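Local coordinates for protein Pre-mRNA-processing-splicing factor 8 (Cryptococcus neoformans var. grubii serotype A, PDB 6MX6) that is the intein of a spliceosomal protein and, as in other Hint-domain inteins, probably excises itself and joins the flanking sequences, at residues V45-K55 against S144-S155; K116-D124 against A137-I145. One frame throughout, in Å; residues are numbered along the deposited sequence.

Contact 1: V45-K55 against S144-S155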
loop_
_atom_site.group_PDB
_atom_site.type_symbol
_atom_site.label_atom_id
_atom_site.label_comp_id
_atom_site.label_asym_id
_atom_site.label_seq_id
_atom_site.Cartn_x
_atom_site.Cartn_y
_atom_site.Cartn_z
ATOM N N VAL A 45 7.792 -3.916 13.004
ATOM C CA VAL A 45 7.789 -2.751 13.877
ATOM C C VAL A 45 6.351 -2.284 14.069
ATOM O O VAL A 45 5.466 -2.585 13.266
ATOM C CB VAL A 45 8.660 -1.611 13.317
ATOM C CG1 VAL A 45 10.132 -1.990 13.395
ATOM C CG2 VAL A 45 8.262 -1.317 11.881
ATOM N N ARG A 46 6.116 -1.557 15.160
ATOM C CA ARG A 46 4.768 -1.086 15.459
ATOM C C ARG A 46 4.825 0.303 16.069
ATOM O O ARG A 46 5.810 0.682 16.706
ATOM C CB ARG A 46 4.017 -2.005 16.429
ATOM C CG ARG A 46 3.977 -3.463 16.036
ATOM C CD ARG A 46 2.736 -4.145 16.590
ATOM N NE ARG A 46 2.857 -5.602 16.618
ATOM C CZ ARG A 46 2.960 -6.376 15.541
ATOM N NH1 ARG A 46 2.956 -5.847 14.324
ATOM N NH2 ARG A 46 3.069 -7.690 15.684
ATOM N N GLY A 47 3.748 1.051 15.885
ATOM C CA GLY A 47 3.668 2.337 16.549
ATOM C C GLY A 47 2.246 2.841 16.521
ATOM O O GLY A 47 1.320 2.101 16.202
ATOM N N GLU A 48 2.091 4.120 16.868
ATOM C CA GLU A 48 0.779 4.749 16.936
ATOM C C GLU A 48 0.915 6.212 16.550
ATOM O O GLU A 48 1.704 6.935 17.163
ATOM C CB GLU A 48 0.185 4.629 18.342
ATOM C CG GLU A 48 -1.160 5.305 18.480
ATOM C CD GLU A 48 -1.928 4.854 19.708
ATOM O OE1 GLU A 48 -1.415 3.999 20.462
ATOM O OE2 GLU A 48 -3.053 5.359 19.915
ATOM N N GLU A 49 0.146 6.651 15.555
ATOM C CA GLU A 49 0.239 8.052 15.153
ATOM C C GLU A 49 -0.942 8.396 14.262
ATOM O O GLU A 49 -1.711 7.525 13.852
ATOM C CB GLU A 49 1.557 8.355 14.430
ATOM C CG GLU A 49 1.719 7.657 13.100
ATOM C CD GLU A 49 3.153 7.690 12.606
ATOM O OE1 GLU A 49 3.405 8.260 11.518
ATOM O OE2 GLU A 49 4.030 7.154 13.316
ATOM N N ARG A 50 -1.082 9.689 13.976
ATOM C CA ARG A 50 -2.095 10.126 13.022
ATOM C C ARG A 50 -1.703 9.680 11.623
ATOM O O ARG A 50 -0.659 10.084 11.107
ATOM C CB ARG A 50 -2.258 11.644 13.081
ATOM C CG ARG A 50 -2.919 12.096 14.366
ATOM C CD ARG A 50 -2.808 13.592 14.549
ATOM N NE ARG A 50 -3.730 14.306 13.664
ATOM C CZ ARG A 50 -3.922 15.621 13.694
ATOM N NH1 ARG A 50 -3.276 16.369 14.574
ATOM N NH2 ARG A 50 -4.783 16.182 12.855
ATOM N N LEU A 51 -2.548 8.865 11.000
ATOM C CA LEU A 51 -2.255 8.290 9.697
ATOM C C LEU A 51 -2.954 9.083 8.597
ATOM O O LEU A 51 -3.798 9.943 8.850
ATOM C CB LEU A 51 -2.691 6.823 9.657
ATOM C CG LEU A 51 -2.101 5.957 10.773
ATOM C CD1 LEU A 51 -2.623 4.517 10.667
ATOM C CD2 LEU A 51 -0.590 5.990 10.676
ATOM N N TYR A 52 -2.600 8.768 7.359
ATOM C CA TYR A 52 -3.267 9.324 6.194
ATOM C C TYR A 52 -4.245 8.297 5.654
ATOM O O TYR A 52 -3.893 7.123 5.518
ATOM C CB TYR A 52 -2.262 9.694 5.107
ATOM C CG TYR A 52 -1.589 10.997 5.412
ATOM C CD1 TYR A 52 -0.486 11.049 6.254
ATOM C CD2 TYR A 52 -2.083 12.176 4.901
ATOM C CE1 TYR A 52 0.120 12.256 6.554
ATOM C CE2 TYR A 52 -1.490 13.385 5.191
ATOM C CZ TYR A 52 -0.389 13.420 6.012
ATOM O OH TYR A 52 0.185 14.633 6.288
ATOM N N ARG A 53 -5.460 8.750 5.348
ATOM C CA ARG A 53 -6.487 7.920 4.728
ATOM C C ARG A 53 -6.561 8.260 3.245
ATOM O O ARG A 53 -6.772 9.424 2.879
ATOM C CB ARG A 53 -7.846 8.141 5.399
ATOM C CG ARG A 53 -8.984 7.327 4.760
ATOM C CD ARG A 53 -10.296 7.478 5.513
ATOM N NE ARG A 53 -10.136 7.018 6.888
ATOM C CZ ARG A 53 -10.321 5.763 7.281
ATOM N NH1 ARG A 53 -10.723 4.841 6.410
ATOM N NH2 ARG A 53 -10.117 5.430 8.555
ATOM N N ILE A 54 -6.390 7.246 2.400
ATOM C CA ILE A 54 -6.482 7.369 0.952
ATOM C C ILE A 54 -7.765 6.687 0.511
ATOM O O ILE A 54 -7.970 5.493 0.783
ATOM C CB ILE A 54 -5.263 6.750 0.251
ATOM C CG1 ILE A 54 -3.989 7.421 0.747
ATOM C CG2 ILE A 54 -5.398 6.900 -1.271
ATOM C CD1 ILE A 54 -2.707 6.687 0.365
ATOM N N LYS A 55 -8.631 7.451 -0.159
ATOM C CA LYS A 55 -9.877 6.948 -0.726
ATOM C C LYS A 55 -9.823 7.031 -2.242
ATOM O O LYS A 55 -9.398 8.052 -2.803
ATOM C CB LYS A 55 -11.087 7.757 -0.243
ATOM C CG LYS A 55 -11.363 7.712 1.254
ATOM C CD LYS A 55 -12.590 8.553 1.572
ATOM C CE LYS A 55 -13.378 7.996 2.745
ATOM N NZ LYS A 55 -13.869 6.623 2.486
ATOM N N SER A 144 -9.346 11.111 -2.654
ATOM C CA SER A 144 -8.957 12.007 -1.574
ATOM C C SER A 144 -7.830 11.379 -0.777
ATOM O O SER A 144 -7.698 10.157 -0.716
ATOM C CB SER A 144 -10.133 12.344 -0.644
ATOM O OG SER A 144 -10.667 11.179 -0.044
ATOM N N ILE A 145 -7.011 12.232 -0.171
ATOM C CA ILE A 145 -5.980 11.770 0.747
ATOM C C ILE A 145 -5.922 12.791 1.869
ATOM O O ILE A 145 -5.746 13.989 1.613
ATOM C CB ILE A 145 -4.606 11.580 0.067
ATOM C CG1 ILE A 145 -3.567 11.081 1.081
ATOM C CG2 ILE A 145 -4.145 12.854 -0.646
ATOM C CD1 ILE A 145 -2.313 10.478 0.442
ATOM N N GLU A 146 -6.168 12.343 3.095
ATOM C CA GLU A 146 -6.332 13.298 4.186
ATOM C C GLU A 146 -5.670 12.782 5.447
ATOM O O GLU A 146 -5.718 11.588 5.728
ATOM C CB GLU A 146 -7.815 13.570 4.485
ATOM C CG GLU A 146 -8.617 14.225 3.351
ATOM C CD GLU A 146 -8.193 15.665 3.080
ATOM O OE1 GLU A 146 -7.473 16.256 3.914
ATOM O OE2 GLU A 146 -8.590 16.209 2.029
ATOM N N LEU A 147 -5.091 13.693 6.226
ATOM C CA LEU A 147 -4.553 13.319 7.525
ATOM C C LEU A 147 -5.695 13.087 8.503
ATOM O O LEU A 147 -6.624 13.898 8.592
ATOM C CB LEU A 147 -3.622 14.419 8.044
ATOM C CG LEU A 147 -3.004 14.213 9.431
ATOM C CD1 LEU A 147 -1.922 13.153 9.393
ATOM C CD2 LEU A 147 -2.441 15.530 9.952
ATOM N N GLU A 148 -5.638 11.975 9.229
ATOM C CA GLU A 148 -6.666 11.678 10.215
ATOM C C GLU A 148 -6.453 12.485 11.487
ATOM O O GLU A 148 -5.329 12.849 11.841
ATOM C CB GLU A 148 -6.681 10.193 10.536
ATOM C CG GLU A 148 -7.104 9.361 9.366
ATOM C CD GLU A 148 -7.725 8.083 9.816
ATOM O OE1 GLU A 148 -7.082 7.403 10.642
ATOM O OE2 GLU A 148 -8.853 7.771 9.369
ATOM N N GLU A 149 -7.551 12.769 12.182
ATOM C CA GLU A 149 -7.468 13.714 13.287
ATOM C C GLU A 149 -7.095 13.075 14.619
ATOM O O GLU A 149 -6.858 13.808 15.585
ATOM C CB GLU A 149 -8.787 14.462 13.448
ATOM C CG GLU A 149 -9.928 13.592 13.876
ATOM C CD GLU A 149 -11.204 14.385 13.993
ATOM O OE1 GLU A 149 -11.226 15.380 14.760
ATOM O OE2 GLU A 149 -12.169 14.025 13.289
ATOM N N GLU A 150 -7.041 11.751 14.700
ATOM C CA GLU A 150 -6.641 11.079 15.930
ATOM C C GLU A 150 -5.681 9.954 15.605
ATOM O O GLU A 150 -5.778 9.338 14.534
ATOM C CB GLU A 150 -7.859 10.522 16.691
ATOM C CG GLU A 150 -8.763 11.596 17.291
ATOM C CD GLU A 150 -8.262 12.167 18.625
ATOM O OE1 GLU A 150 -7.064 12.019 18.973
ATOM O OE2 GLU A 150 -9.084 12.786 19.336
ATOM N N PRO A 151 -4.741 9.646 16.508
ATOM C CA PRO A 151 -3.757 8.597 16.236
ATOM C C PRO A 151 -4.373 7.212 16.277
ATOM O O PRO A 151 -5.315 6.947 17.029
ATOM C CB PRO A 151 -2.731 8.754 17.366
ATOM C CG PRO A 151 -3.085 10.011 18.077
ATOM C CD PRO A 151 -4.533 10.269 17.827
ATOM N N THR A 152 -3.806 6.311 15.478
ATOM C CA THR A 152 -4.213 4.916 15.498
ATOM C C THR A 152 -2.972 4.048 15.350
ATOM O O THR A 152 -1.909 4.509 14.928
ATOM C CB THR A 152 -5.242 4.583 14.397
ATOM O OG1 THR A 152 -4.669 4.812 13.108
ATOM C CG2 THR A 152 -6.507 5.443 14.538
ATOM N N LYS A 153 -3.124 2.773 15.713
ATOM C CA LYS A 153 -1.995 1.860 15.711
ATOM C C LYS A 153 -1.685 1.389 14.302
ATOM O O LYS A 153 -2.591 1.143 13.497
ATOM C CB LYS A 153 -2.280 0.647 16.602
ATOM C CG LYS A 153 -2.359 0.994 18.070
ATOM C CD LYS A 153 -2.690 -0.242 18.915
ATOM C CE LYS A 153 -2.723 0.114 20.394
ATOM N NZ LYS A 153 -2.684 -1.093 21.265
ATOM N N TRP A 154 -0.399 1.252 14.018
ATOM C CA TRP A 154 0.089 0.782 12.737
ATOM C C TRP A 154 1.168 -0.270 12.959
ATOM O O TRP A 154 1.805 -0.331 14.022
ATOM C CB TRP A 154 0.666 1.933 11.889
ATOM C CG TRP A 154 1.776 2.709 12.558
ATOM C CD1 TRP A 154 1.649 3.876 13.248
ATOM C CD2 TRP A 154 3.177 2.376 12.597
ATOM N NE1 TRP A 154 2.878 4.301 13.702
ATOM C CE2 TRP A 154 3.830 3.398 13.315
ATOM C CE3 TRP A 154 3.938 1.317 12.095
ATOM C CZ2 TRP A 154 5.209 3.388 13.547
ATOM C CZ3 TRP A 154 5.307 1.313 12.320
ATOM C CH2 TRP A 154 5.926 2.339 13.040
ATOM N N SER A 155 1.388 -1.060 11.909
ATOM C CA SER A 155 2.414 -2.091 11.875
ATOM C C SER A 155 3.135 -2.011 10.540
ATOM O O SER A 155 2.522 -1.740 9.499
ATOM C CB SER A 155 1.813 -3.485 12.085
ATOM O OG SER A 155 1.095 -3.554 13.308
HETATM O O HOH W 1 -6.711 16.002 10.803
HETATM O O HOH W 2 -4.992 7.769 12.379
HETATM O O HOH W 3 -9.194 10.659 2.333
#
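The indole of Trp154 lies with one face over the backbone of Arg46 and Gly47, Gly47 CA sitting 3.7 Å from the centroid of the five-membered ring as a CH-pi contact, while Val45 CG2 meets the ring edge in plane. The contact consists of two antiparallel strand pairs of the Hint fold, 45-49 with 152-155 and 52-55 with 144-147, connected through residues 50-51 and 148-151. The Tyr52 ring takes Leu147 CD1 over one face, offset toward the rim. The Arg50 guanidinium has Leu147 CD2 over one face and Glu149 O over the opposite one; in its plane Glu148 O accepts a nearly straight bond from NE (2.8 Å, 175°), and a water at the edge links NH2 to Leu147 O. The register shifts by two between Glu49 and Tyr52, and the two pairings lie in different sheets. In the joint, a second water connects Leu51 N, Glu148 OE1, Glu150 O and Thr152 OG1, the last also bonded to Gln7. With CG between its backbone N and carbonyl carbon (chi1 57°), Trp154 folds back over Gly47; its NE1 reaches Glu49 OE2 only weakly, the carboxylate and ring planes 87° apart. Ile54 and Ile145 run side by side, CG1 of the former a tight 3.5 Å from CD1 of the latter, and helix 103-108 packs on Ile145. Arg53, whose NH1 also pairs with Asp62, grips Glu148 side-on: NE at 2.9 Å and NH2 at 2.8 Å both reach OE2 from the same face of the carboxylate.

Contact 2: K116-D124 against A137-I145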
loop_
_atom_site.group_PDB
_atom_site.type_symbol
_atom_site.label_atom_id
_atom_site.label_comp_id
_atom_site.label_asym_id
_atom_site.label_seq_id
_atom_site.Cartn_x
_atom_site.Cartn_y
_atom_site.Cartn_z
ATOM N N LYS A 116 -2.182 12.522 -12.098
ATOM C CA LYS A 116 -1.406 11.711 -13.031
ATOM C C LYS A 116 -1.012 10.363 -12.452
ATOM O O LYS A 116 -0.622 9.468 -13.211
ATOM C CB LYS A 116 -0.133 12.451 -13.453
ATOM C CG LYS A 116 -0.374 13.775 -14.157
ATOM C CD LYS A 116 0.938 14.535 -14.346
ATOM C CE LYS A 116 0.727 15.836 -15.104
ATOM N NZ LYS A 116 2.015 16.540 -15.357
ATOM N N TYR A 117 -1.090 10.201 -11.135
ATOM C CA TYR A 117 -0.636 8.995 -10.460
ATOM C C TYR A 117 -1.826 8.111 -10.125
ATOM O O TYR A 117 -2.875 8.602 -9.697
ATOM C CB TYR A 117 0.113 9.326 -9.169
ATOM C CG TYR A 117 1.397 10.106 -9.344
ATOM C CD1 TYR A 117 1.377 11.470 -9.608
ATOM C CD2 TYR A 117 2.629 9.482 -9.209
ATOM C CE1 TYR A 117 2.552 12.182 -9.749
ATOM C CE2 TYR A 117 3.802 10.182 -9.348
ATOM C CZ TYR A 117 3.760 11.531 -9.615
ATOM O OH TYR A 117 4.933 12.230 -9.751
ATOM N N LYS A 118 -1.648 6.805 -10.288
ATOM C CA LYS A 118 -2.704 5.852 -9.998
ATOM C C LYS A 118 -2.158 4.709 -9.158
ATOM O O LYS A 118 -1.042 4.241 -9.389
ATOM C CB LYS A 118 -3.320 5.316 -11.296
ATOM C CG LYS A 118 -4.078 6.390 -12.069
ATOM C CD LYS A 118 -3.862 6.271 -13.560
ATOM C CE LYS A 118 -4.684 7.302 -14.316
ATOM N NZ LYS A 118 -4.324 8.684 -13.904
ATOM N N LEU A 119 -2.943 4.279 -8.172
ATOM C CA LEU A 119 -2.702 2.993 -7.539
ATOM C C LEU A 119 -3.074 1.876 -8.516
ATOM O O LEU A 119 -3.690 2.113 -9.555
ATOM C CB LEU A 119 -3.500 2.880 -6.243
ATOM C CG LEU A 119 -3.143 3.900 -5.158
ATOM C CD1 LEU A 119 -4.170 3.865 -4.021
ATOM C CD2 LEU A 119 -1.751 3.611 -4.620
ATOM N N PHE A 120 -2.688 0.641 -8.192
ATOM C CA PHE A 120 -3.012 -0.434 -9.120
ATOM C C PHE A 120 -3.077 -1.774 -8.406
ATOM O O PHE A 120 -2.528 -1.961 -7.318
ATOM C CB PHE A 120 -2.014 -0.504 -10.280
ATOM C CG PHE A 120 -0.612 -0.827 -9.871
ATOM C CD1 PHE A 120 0.228 0.159 -9.384
ATOM C CD2 PHE A 120 -0.117 -2.116 -9.999
ATOM C CE1 PHE A 120 1.533 -0.136 -9.024
ATOM C CE2 PHE A 120 1.186 -2.419 -9.637
ATOM C CZ PHE A 120 2.011 -1.428 -9.150
ATOM N N ARG A 121 -3.766 -2.705 -9.055
ATOM C CA ARG A 121 -3.882 -4.083 -8.625
ATOM C C ARG A 121 -3.131 -4.967 -9.610
ATOM O O ARG A 121 -2.903 -4.592 -10.762
ATOM C CB ARG A 121 -5.349 -4.513 -8.536
ATOM C CG ARG A 121 -6.268 -3.491 -7.884
ATOM C CD ARG A 121 -7.731 -3.754 -8.244
ATOM N NE ARG A 121 -8.244 -4.927 -7.546
ATOM C CZ ARG A 121 -9.500 -5.359 -7.621
ATOM N NH1 ARG A 121 -10.383 -4.709 -8.365
ATOM N NH2 ARG A 121 -9.872 -6.440 -6.950
ATOM N N SER A 122 -2.740 -6.150 -9.149
ATOM C CA SER A 122 -1.960 -7.047 -9.988
ATOM C C SER A 122 -2.869 -7.753 -10.987
ATOM O O SER A 122 -3.840 -8.413 -10.601
ATOM C CB SER A 122 -1.216 -8.073 -9.138
ATOM O OG SER A 122 -2.102 -9.081 -8.690
ATOM N N THR A 123 -2.551 -7.615 -12.271
ATOM C CA THR A 123 -3.331 -8.278 -13.307
ATOM C C THR A 123 -3.278 -9.789 -13.118
ATOM O O THR A 123 -2.202 -10.367 -12.937
ATOM C CB THR A 123 -2.809 -7.893 -14.688
ATOM O OG1 THR A 123 -2.380 -6.525 -14.671
ATOM C CG2 THR A 123 -3.906 -8.064 -15.733
ATOM N N ASP A 124 -4.450 -10.419 -13.143
ATOM C CA ASP A 124 -4.582 -11.860 -12.925
ATOM C C ASP A 124 -4.033 -12.264 -11.559
ATOM O O ASP A 124 -4.344 -11.636 -10.542
ATOM C CB ASP A 124 -3.874 -12.643 -14.038
ATOM C CG ASP A 124 -4.565 -13.955 -14.359
ATOM O OD1 ASP A 124 -5.740 -14.125 -13.967
ATOM O OD2 ASP A 124 -3.932 -14.813 -15.009
ATOM N N ALA A 137 -10.230 -2.746 -15.695
ATOM C CA ALA A 137 -9.563 -1.543 -15.209
ATOM C C ALA A 137 -8.790 -1.829 -13.922
ATOM O O ALA A 137 -9.362 -1.855 -12.833
ATOM C CB ALA A 137 -10.578 -0.428 -14.988
ATOM N N THR A 138 -7.483 -2.045 -14.058
ATOM C CA THR A 138 -6.627 -2.372 -12.927
ATOM C C THR A 138 -5.972 -1.146 -12.298
ATOM O O THR A 138 -5.286 -1.284 -11.282
ATOM C CB THR A 138 -5.549 -3.374 -13.356
ATOM O OG1 THR A 138 -4.991 -4.005 -12.196
ATOM C CG2 THR A 138 -4.438 -2.680 -14.132
ATOM N N LEU A 139 -6.155 0.037 -12.874
ATOM C CA LEU A 139 -5.681 1.272 -12.265
ATOM C C LEU A 139 -6.786 1.861 -11.401
ATOM O O LEU A 139 -7.971 1.800 -11.748
ATOM C CB LEU A 139 -5.254 2.291 -13.321
ATOM C CG LEU A 139 -4.057 1.978 -14.215
ATOM C CD1 LEU A 139 -3.885 3.084 -15.241
ATOM C CD2 LEU A 139 -2.783 1.806 -13.405
ATOM N N LEU A 140 -6.391 2.420 -10.265
ATOM C CA LEU A 140 -7.310 3.020 -9.314
ATOM C C LEU A 140 -7.003 4.505 -9.202
ATOM O O LEU A 140 -5.839 4.898 -9.075
ATOM C CB LEU A 140 -7.199 2.345 -7.943
ATOM C CG LEU A 140 -7.295 0.827 -7.978
ATOM C CD1 LEU A 140 -6.983 0.267 -6.608
ATOM C CD2 LEU A 140 -8.680 0.400 -8.434
ATOM N N HIS A 141 -8.047 5.320 -9.233
ATOM C CA HIS A 141 -7.921 6.765 -9.213
ATOM C C HIS A 141 -8.163 7.240 -7.789
ATOM O O HIS A 141 -9.194 6.917 -7.191
ATOM C CB HIS A 141 -8.919 7.397 -10.182
ATOM C CG HIS A 141 -8.800 6.876 -11.581
ATOM N ND1 HIS A 141 -9.378 5.690 -11.986
ATOM C CD2 HIS A 141 -8.148 7.366 -12.661
ATOM C CE1 HIS A 141 -9.095 5.479 -13.259
ATOM N NE2 HIS A 141 -8.349 6.480 -13.691
ATOM N N ILE A 142 -7.215 7.985 -7.246
ATOM C CA ILE A 142 -7.349 8.484 -5.886
ATOM C C ILE A 142 -8.326 9.653 -5.881
ATOM O O ILE A 142 -8.177 10.610 -6.650
ATOM C CB ILE A 142 -5.979 8.888 -5.324
ATOM C CG1 ILE A 142 -5.113 7.638 -5.167
ATOM C CG2 ILE A 142 -6.141 9.604 -3.999
ATOM C CD1 ILE A 142 -3.740 7.926 -4.612
ATOM N N ASN A 143 -9.331 9.579 -5.014
ATOM C CA ASN A 143 -10.292 10.662 -4.866
ATOM C C ASN A 143 -9.916 11.616 -3.744
ATOM O O ASN A 143 -10.143 12.825 -3.862
ATOM C CB ASN A 143 -11.694 10.098 -4.614
ATOM C CG ASN A 143 -12.766 11.171 -4.646
ATOM O OD1 ASN A 143 -12.824 11.984 -5.574
ATOM N ND2 ASN A 143 -13.616 11.186 -3.626
ATOM N N SER A 144 -9.346 11.111 -2.654
ATOM C CA SER A 144 -8.957 12.007 -1.574
ATOM C C SER A 144 -7.830 11.379 -0.777
ATOM O O SER A 144 -7.698 10.157 -0.716
ATOM C CB SER A 144 -10.133 12.344 -0.644
ATOM O OG SER A 144 -10.667 11.179 -0.044
ATOM N N ILE A 145 -7.011 12.232 -0.171
ATOM C CA ILE A 145 -5.980 11.770 0.747
ATOM C C ILE A 145 -5.922 12.791 1.869
ATOM O O ILE A 145 -5.746 13.989 1.613
ATOM C CB ILE A 145 -4.606 11.580 0.067
ATOM C CG1 ILE A 145 -3.567 11.081 1.081
ATOM C CG2 ILE A 145 -4.145 12.854 -0.646
ATOM C CD1 ILE A 145 -2.313 10.478 0.442
HETATM O O HOH W 4 -5.184 9.056 -8.817
#
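Leu119 and Leu140 pack CB to CB at 4.1 Å in the buried part of this pairing, and Leu119 CD1 reaches Ile142 CG1, while the Leu140 and Arg121 side chains cross at about a right angle, CD1 against CG. Leu60 and Leu171 also touch Leu140, and Phe106 of helix 103-108 touches Ile142. Lys118, buried too, rests its CD 3.6 Å from Leu139 CD1. Between the backbones, Leu140 N gives a near-straight bond to Leu119 O (2.8 Å, 169°), but the return bond from Leu119 N to Leu140 O is weak and bent. This is an antiparallel pair inside the six-stranded sheet of the Hint fold, strand 117-120 lying between 139-147 and 70-76; the axes of strands 117-120 and 139-145 cross at 128°, strongly twisted for an antiparallel pair. The looser side begins at the exposed imidazole of His141, which Lys118 CE comes alongside; the polar ends turn to other partners, NZ to Glu76 and His141 ND1 to Glu58. Where the strands part beyond Lys118, a water takes over, accepting from Ile142 N and donating to Tyr117 O. At the other end Thr138 OG1, anti to the backbone N (chi1 -162°), donates to Arg121 O at 2.6 Å from above the carbonyl plane, and Arg121 N bonds back to Thr138 O.

In the fold
From the N terminus, the chain runs through strand 38-49, passes through Arg50 and Leu51 into strand 52-56, and continues by strands 63-65, 70-76 and 96-102 and the helices 103-108 and 111-114 before reaching 116-124. Contact 2 closes the short connection 125-136, none of which is modelled, between there and 137-145. It is nested in the much longer loop that contact 1 closes between 45-55 and 144-155. Both use strand 139-147 and share Ser144 and Ile145. Asn143 and Ser144 both face Lys55 in a classic beta bulge, where the contacts meet. Contact 1 bridges the four- and six-stranded sheets; contact 2 stays within the latter.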